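PDB 3U07: DUF1254 domain-containing protein from Vibrio parahaemolyticus, which is of unknown function but combines DUF1254 and DUF1214 family regions and is probably exported by means of a signal sequence. Local coordinates for residues E346-T351 with G381-Y386; S319-D322 with Q326-D329. The protein carries 2 engineered substitutions. One frame throughout, in Å; residues are numbered along the deposited sequence.

How the contacts relate
The two contacts follow one another along the chain, neither nesting nor crossing, and both belong to the DUF1214 family region. Leaving strand 315-319, the chain first makes contact 2, a tight turn in which 326-329 folds back on 319-322 across three intervening residues. It then enters strand 334-340 of a second sheet, returns to the first sheet as strand 347-354, and passes strand 369-371 before strand 382-388. Contact 1 closes the 29-residue span between 346-351 and 381-386 by packing one sheet on the other. Contact 2 thus orders a connection between the two sheets, while contact 1 fills the interior between them. Their centres lie about 18 Å apart, with nearest atoms about 7 Å apart.

Contact 1: E346-T351 with G381-Y386; sequences EFWSVT and GYYTIY
Strands 347-354 and 382-388, which carry Trp348 and Val350 on one side and Tyr383 and Ile385 on the other, run in roughly the same direction but belong to different sheets. The CA atoms of Val350 and Ile385 are 9.5 Å apart, too far for backbone pairing but right for two sheets packed face to face. On each strand the two contributing residues are two positions apart, so both point into the same interlayer space.

Trp348 and Tyr383 form a T-shaped pair. The six-membered part of the indole turns its edge to the phenol face, with the planes at 89° and the ring centroids 5.0 Å apart. Trp348 CZ2 sits over the middle of the Tyr383 ring, 3.6 Å above its plane, and nearly equidistant from its six carbons. Tryptophan suits this place because its long indole spans the gap, while tyrosine offers a flat, electron-rich face. In Tyr383, CG stands anti to the carbonyl carbon (chi1 -73°), which carries the ring inward to receive that edge.

Beside them, Val350 and Ile385 meet tip to tip: Val350 CG1 lies 3.8 Å from Ile385 CD1, and Val350 CG2 4.0 Å from the same methyl. The chi2 of Ile385 is extended (178°), so its longer branch reaches out to the short, branched valine. Leu401 touches both residues, and Phe339 adds another edge-to-face partner to Trp348.

No hydrogen bond links the segments. Cohesion between the sheets here therefore rests on dispersion and exclusion of water, probably aided by attraction between indole C-H groups and the phenol pi cloud.

Contact 2: S319-D322 with Q326-D329; sequences SDFD and QKLD
Asp320 O accepts two bonds: from the backbone N of Leu328 at 2.9 Å, nearly straight at 175°, and from Lys327 NZ at 3.0 Å, on a lone pair. A second backbone bond, Asp322 N to Gln326 O at 2.7 Å, completes a single antiparallel bridge, with Phe321 and Lys327 as its non-hydrogen-bonded pair.

The lysine chain bends at chi2 (75°) and chi4, curling CD over one face of Phe321, and NZ approaches Asp320 OD1 from above the carboxylate plane, forming a salt bridge of 2.6 Å. With Leu328 O and Asn355 OD1, four oxygens surround NZ, more than its three hydrogens can serve singly, so some bonds are probably shared, a task for a long, flexible lysine. Asn355 ND2 also bonds Asp320 OD1.

Gln326 NE2 donates to the syn lone pair of Asp322 OD2 at 3.1 Å, and a water bridges OD2 to Lys327 O. Asp322 OD1, less certainly placed, appears to accept from Ile324 N.

Leu328 lays CD1 by Ser319 O and CD2 by Asp322 N, and also touches Tyr335 and Phe408. The turn follows edge strand 315-319, lies against strand 408-417 through backbone bonds of Ser319 with Ala410 and Leu328 with Phe408, and leads on to strand 334-340.

Contact 1: E346-T351 with G381-Y386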
loop_
_atom_site.group_PDB
_atom_site.type_symbol
_atom_site.label_atom_id
_atom_site.label_comp_id
_atom_site.label_asym_id
_atom_site.label_seq_id
_atom_site.Cartn_x
_atom_site.Cartn_y
_atom_site.Cartn_z
ATOM N N GLU A 346 -10.128 -14.867 1.558
ATOM C CA GLU A 346 -9.178 -15.128 2.628
ATOM C C GLU A 346 -9.734 -14.898 4.026
ATOM O O GLU A 346 -9.971 -15.852 4.767
ATOM C CB GLU A 346 -7.919 -14.284 2.411
ATOM C CG GLU A 346 -7.344 -14.417 1.011
ATOM C CD GLU A 346 -7.255 -15.864 0.565
ATOM O OE1 GLU A 346 -6.521 -16.647 1.205
ATOM O OE2 GLU A 346 -7.925 -16.215 -0.425
ATOM N N PHE A 347 -9.923 -13.639 4.403
ATOM C CA PHE A 347 -10.463 -13.339 5.728
ATOM C C PHE A 347 -10.805 -11.865 5.859
ATOM O O PHE A 347 -10.490 -11.066 4.979
ATOM C CB PHE A 347 -9.462 -13.740 6.819
ATOM C CG PHE A 347 -8.279 -12.811 6.952
ATOM C CD1 PHE A 347 -8.279 -11.793 7.906
ATOM C CD2 PHE A 347 -7.145 -12.979 6.156
ATOM C CE1 PHE A 347 -7.165 -10.960 8.072
ATOM C CE2 PHE A 347 -6.023 -12.150 6.309
ATOM C CZ PHE A 347 -6.035 -11.140 7.272
ATOM N N TRP A 348 -11.468 -11.507 6.953
ATOM C CA TRP A 348 -11.822 -10.117 7.191
ATOM C C TRP A 348 -11.690 -9.778 8.667
ATOM O O TRP A 348 -11.531 -10.668 9.508
ATOM C CB TRP A 348 -13.244 -9.825 6.702
ATOM C CG TRP A 348 -14.292 -10.721 7.272
ATOM C CD1 TRP A 348 -14.793 -11.857 6.708
ATOM C CD2 TRP A 348 -14.973 -10.559 8.522
ATOM N NE1 TRP A 348 -15.747 -12.413 7.526
ATOM C CE2 TRP A 348 -15.876 -11.638 8.647
ATOM C CE3 TRP A 348 -14.908 -9.606 9.550
ATOM C CZ2 TRP A 348 -16.711 -11.794 9.760
ATOM C CZ3 TRP A 348 -15.737 -9.762 10.659
ATOM C CH2 TRP A 348 -16.627 -10.849 10.753
ATOM N N SER A 349 -11.747 -8.489 8.980
ATOM C CA SER A 349 -11.607 -8.040 10.358
ATOM C C SER A 349 -12.129 -6.615 10.524
ATOM O O SER A 349 -12.292 -5.886 9.551
ATOM C CB SER A 349 -10.130 -8.069 10.752
ATOM O OG SER A 349 -9.380 -7.178 9.932
ATOM N N VAL A 350 -12.412 -6.236 11.765
ATOM C CA VAL A 350 -12.852 -4.883 12.062
ATOM C C VAL A 350 -11.996 -4.496 13.263
ATOM O O VAL A 350 -11.917 -5.235 14.242
ATOM C CB VAL A 350 -14.381 -4.806 12.380
ATOM C CG1 VAL A 350 -15.071 -6.057 11.901
ATOM C CG2 VAL A 350 -14.624 -4.561 13.851
ATOM N N THR A 351 -11.330 -3.354 13.167
ATOM C CA THR A 351 -10.441 -2.897 14.231
ATOM C C THR A 351 -10.872 -1.541 14.775
ATOM O O THR A 351 -11.376 -0.698 14.035
ATOM C CB THR A 351 -8.982 -2.802 13.707
ATOM O OG1 THR A 351 -8.613 -4.051 13.103
ATOM C CG2 THR A 351 -8.013 -2.485 14.842
ATOM N N GLY A 381 -25.894 -17.870 10.161
ATOM C CA GLY A 381 -24.696 -17.353 9.526
ATOM C C GLY A 381 -24.431 -15.867 9.651
ATOM O O GLY A 381 -23.709 -15.299 8.832
ATOM N N TYR A 382 -25.027 -15.223 10.646
ATOM C CA TYR A 382 -24.794 -13.800 10.859
ATOM C C TYR A 382 -23.738 -13.665 11.937
ATOM O O TYR A 382 -23.687 -14.469 12.868
ATOM C CB TYR A 382 -26.055 -13.074 11.352
ATOM C CG TYR A 382 -27.008 -12.621 10.272
ATOM C CD1 TYR A 382 -27.969 -13.487 9.752
ATOM C CD2 TYR A 382 -26.954 -11.318 9.773
ATOM C CE1 TYR A 382 -28.860 -13.064 8.759
ATOM C CE2 TYR A 382 -27.838 -10.886 8.780
ATOM C CZ TYR A 382 -28.788 -11.765 8.280
ATOM O OH TYR A 382 -29.665 -11.341 7.309
ATOM N N TYR A 383 -22.869 -12.675 11.797
ATOM C CA TYR A 383 -21.882 -12.431 12.830
ATOM C C TYR A 383 -22.480 -11.267 13.609
ATOM O O TYR A 383 -23.204 -10.439 13.052
ATOM C CB TYR A 383 -20.526 -12.030 12.249
ATOM C CG TYR A 383 -19.781 -13.166 11.592
ATOM C CD1 TYR A 383 -20.054 -13.534 10.275
ATOM C CD2 TYR A 383 -18.793 -13.871 12.286
ATOM C CE1 TYR A 383 -19.357 -14.575 9.661
ATOM C CE2 TYR A 383 -18.094 -14.914 11.679
ATOM C CZ TYR A 383 -18.382 -15.258 10.366
ATOM O OH TYR A 383 -17.701 -16.283 9.754
ATOM N N THR A 384 -22.197 -11.217 14.899
ATOM C CA THR A 384 -22.714 -10.151 15.738
ATOM C C THR A 384 -21.616 -9.669 16.658
ATOM O O THR A 384 -21.138 -10.419 17.501
ATOM C CB THR A 384 -23.896 -10.632 16.606
ATOM O OG1 THR A 384 -25.019 -10.931 15.769
ATOM C CG2 THR A 384 -24.291 -9.556 17.604
ATOM N N ILE A 385 -21.206 -8.420 16.485
ATOM C CA ILE A 385 -20.168 -7.846 17.326
ATOM C C ILE A 385 -20.810 -6.888 18.328
ATOM O O ILE A 385 -21.544 -5.975 17.944
ATOM C CB ILE A 385 -19.125 -7.065 16.491
ATOM C CG1 ILE A 385 -18.380 -8.025 15.554
ATOM C CG2 ILE A 385 -18.158 -6.329 17.425
ATOM C CD1 ILE A 385 -17.357 -7.347 14.663
ATOM N N TYR A 386 -20.546 -7.106 19.612
ATOM C CA TYR A 386 -21.088 -6.234 20.651
ATOM C C TYR A 386 -19.919 -5.409 21.171
ATOM O O TYR A 386 -18.869 -5.958 21.501
ATOM C CB TYR A 386 -21.726 -7.056 21.777
ATOM C CG TYR A 386 -22.457 -6.209 22.796
ATOM C CD1 TYR A 386 -21.757 -5.510 23.782
ATOM C CD2 TYR A 386 -23.845 -6.073 22.756
ATOM C CE1 TYR A 386 -22.420 -4.695 24.704
ATOM C CE2 TYR A 386 -24.519 -5.257 23.673
ATOM C CZ TYR A 386 -23.801 -4.572 24.644
ATOM O OH TYR A 386 -24.458 -3.763 25.549
#

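Contact 2: S319-D322 with Q326-D329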
loop_
_atom_site.group_PDB
_atom_site.type_symbol
_atom_site.label_atom_id
_atom_site.label_comp_id
_atom_site.label_asym_id
_atom_site.label_seq_id
_atom_site.Cartn_x
_atom_site.Cartn_y
_atom_site.Cartn_z
ATOM N N SER A 319 -15.767 3.544 9.444
ATOM C CA SER A 319 -17.013 4.046 9.997
ATOM C C SER A 319 -16.681 4.888 11.219
ATOM O O SER A 319 -16.037 4.416 12.160
ATOM C CB SER A 319 -17.933 2.891 10.387
ATOM O OG SER A 319 -19.039 3.369 11.130
ATOM N N ASP A 320 -17.120 6.141 11.188
ATOM C CA ASP A 320 -16.867 7.088 12.270
ATOM C C ASP A 320 -18.149 7.432 13.039
ATOM O O ASP A 320 -18.089 7.987 14.139
ATOM C CB ASP A 320 -16.273 8.370 11.678
ATOM C CG ASP A 320 -15.154 8.946 12.523
ATOM O OD1 ASP A 320 -14.868 8.398 13.605
ATOM O OD2 ASP A 320 -14.556 9.953 12.099
ATOM N N PHE A 321 -19.299 7.093 12.462
ATOM C CA PHE A 321 -20.594 7.392 13.081
ATOM C C PHE A 321 -21.507 6.174 13.225
ATOM O O PHE A 321 -21.295 5.147 12.570
ATOM C CB PHE A 321 -21.331 8.450 12.251
ATOM C CG PHE A 321 -20.545 9.713 12.038
ATOM C CD1 PHE A 321 -19.553 9.779 11.060
ATOM C CD2 PHE A 321 -20.767 10.824 12.845
ATOM C CE1 PHE A 321 -18.791 10.934 10.890
ATOM C CE2 PHE A 321 -20.013 11.985 12.687
ATOM C CZ PHE A 321 -19.020 12.039 11.707
ATOM N N ASP A 322 -22.520 6.286 14.085
ATOM C CA ASP A 322 -23.470 5.194 14.261
ATOM C C ASP A 322 -24.559 5.298 13.188
ATOM O O ASP A 322 -24.508 6.179 12.331
ATOM C CB ASP A 322 -24.091 5.193 15.670
ATOM C CG ASP A 322 -24.870 6.459 15.988
ATOM O OD1 ASP A 322 -25.477 7.059 15.077
ATOM O OD2 ASP A 322 -24.897 6.836 17.174
ATOM N N GLN A 326 -24.721 9.883 14.754
ATOM C CA GLN A 326 -24.000 10.367 15.924
ATOM C C GLN A 326 -22.584 9.811 15.874
ATOM O O GLN A 326 -22.362 8.680 15.426
ATOM C CB GLN A 326 -24.668 9.902 17.222
ATOM C CG GLN A 326 -26.060 10.457 17.461
ATOM C CD GLN A 326 -26.638 10.004 18.793
ATOM O OE1 GLN A 326 -27.103 10.821 19.587
ATOM N NE2 GLN A 326 -26.608 8.696 19.043
ATOM N N LYS A 327 -21.628 10.608 16.329
ATOM C CA LYS A 327 -20.235 10.189 16.349
ATOM C C LYS A 327 -20.074 8.983 17.268
ATOM O O LYS A 327 -20.633 8.957 18.364
ATOM C CB LYS A 327 -19.356 11.331 16.866
ATOM C CG LYS A 327 -17.881 10.984 16.951
ATOM C CD LYS A 327 -17.247 10.973 15.574
ATOM C CE LYS A 327 -15.866 10.351 15.624
ATOM N NZ LYS A 327 -15.948 8.900 15.957
ATOM N N LEU A 328 -19.321 7.980 16.819
ATOM C CA LEU A 328 -19.070 6.794 17.637
ATOM C C LEU A 328 -18.261 7.262 18.843
ATOM O O LEU A 328 -17.234 7.929 18.684
ATOM C CB LEU A 328 -18.262 5.762 16.850
ATOM C CG LEU A 328 -18.996 5.132 15.667
ATOM C CD1 LEU A 328 -18.026 4.293 14.854
ATOM C CD2 LEU A 328 -20.166 4.297 16.187
ATOM N N ASP A 329 -18.715 6.904 20.040
ATOM C CA ASP A 329 -18.054 7.328 21.274
ATOM C C ASP A 329 -18.394 6.355 22.400
ATOM O O ASP A 329 -19.526 6.319 22.875
ATOM C CB ASP A 329 -18.546 8.731 21.636
ATOM C CG ASP A 329 -17.728 9.383 22.732
ATOM O OD1 ASP A 329 -17.219 8.661 23.612
ATOM O OD2 ASP A 329 -17.615 10.627 22.718
HETATM O O HOH W 1 -22.990 7.295 18.926
#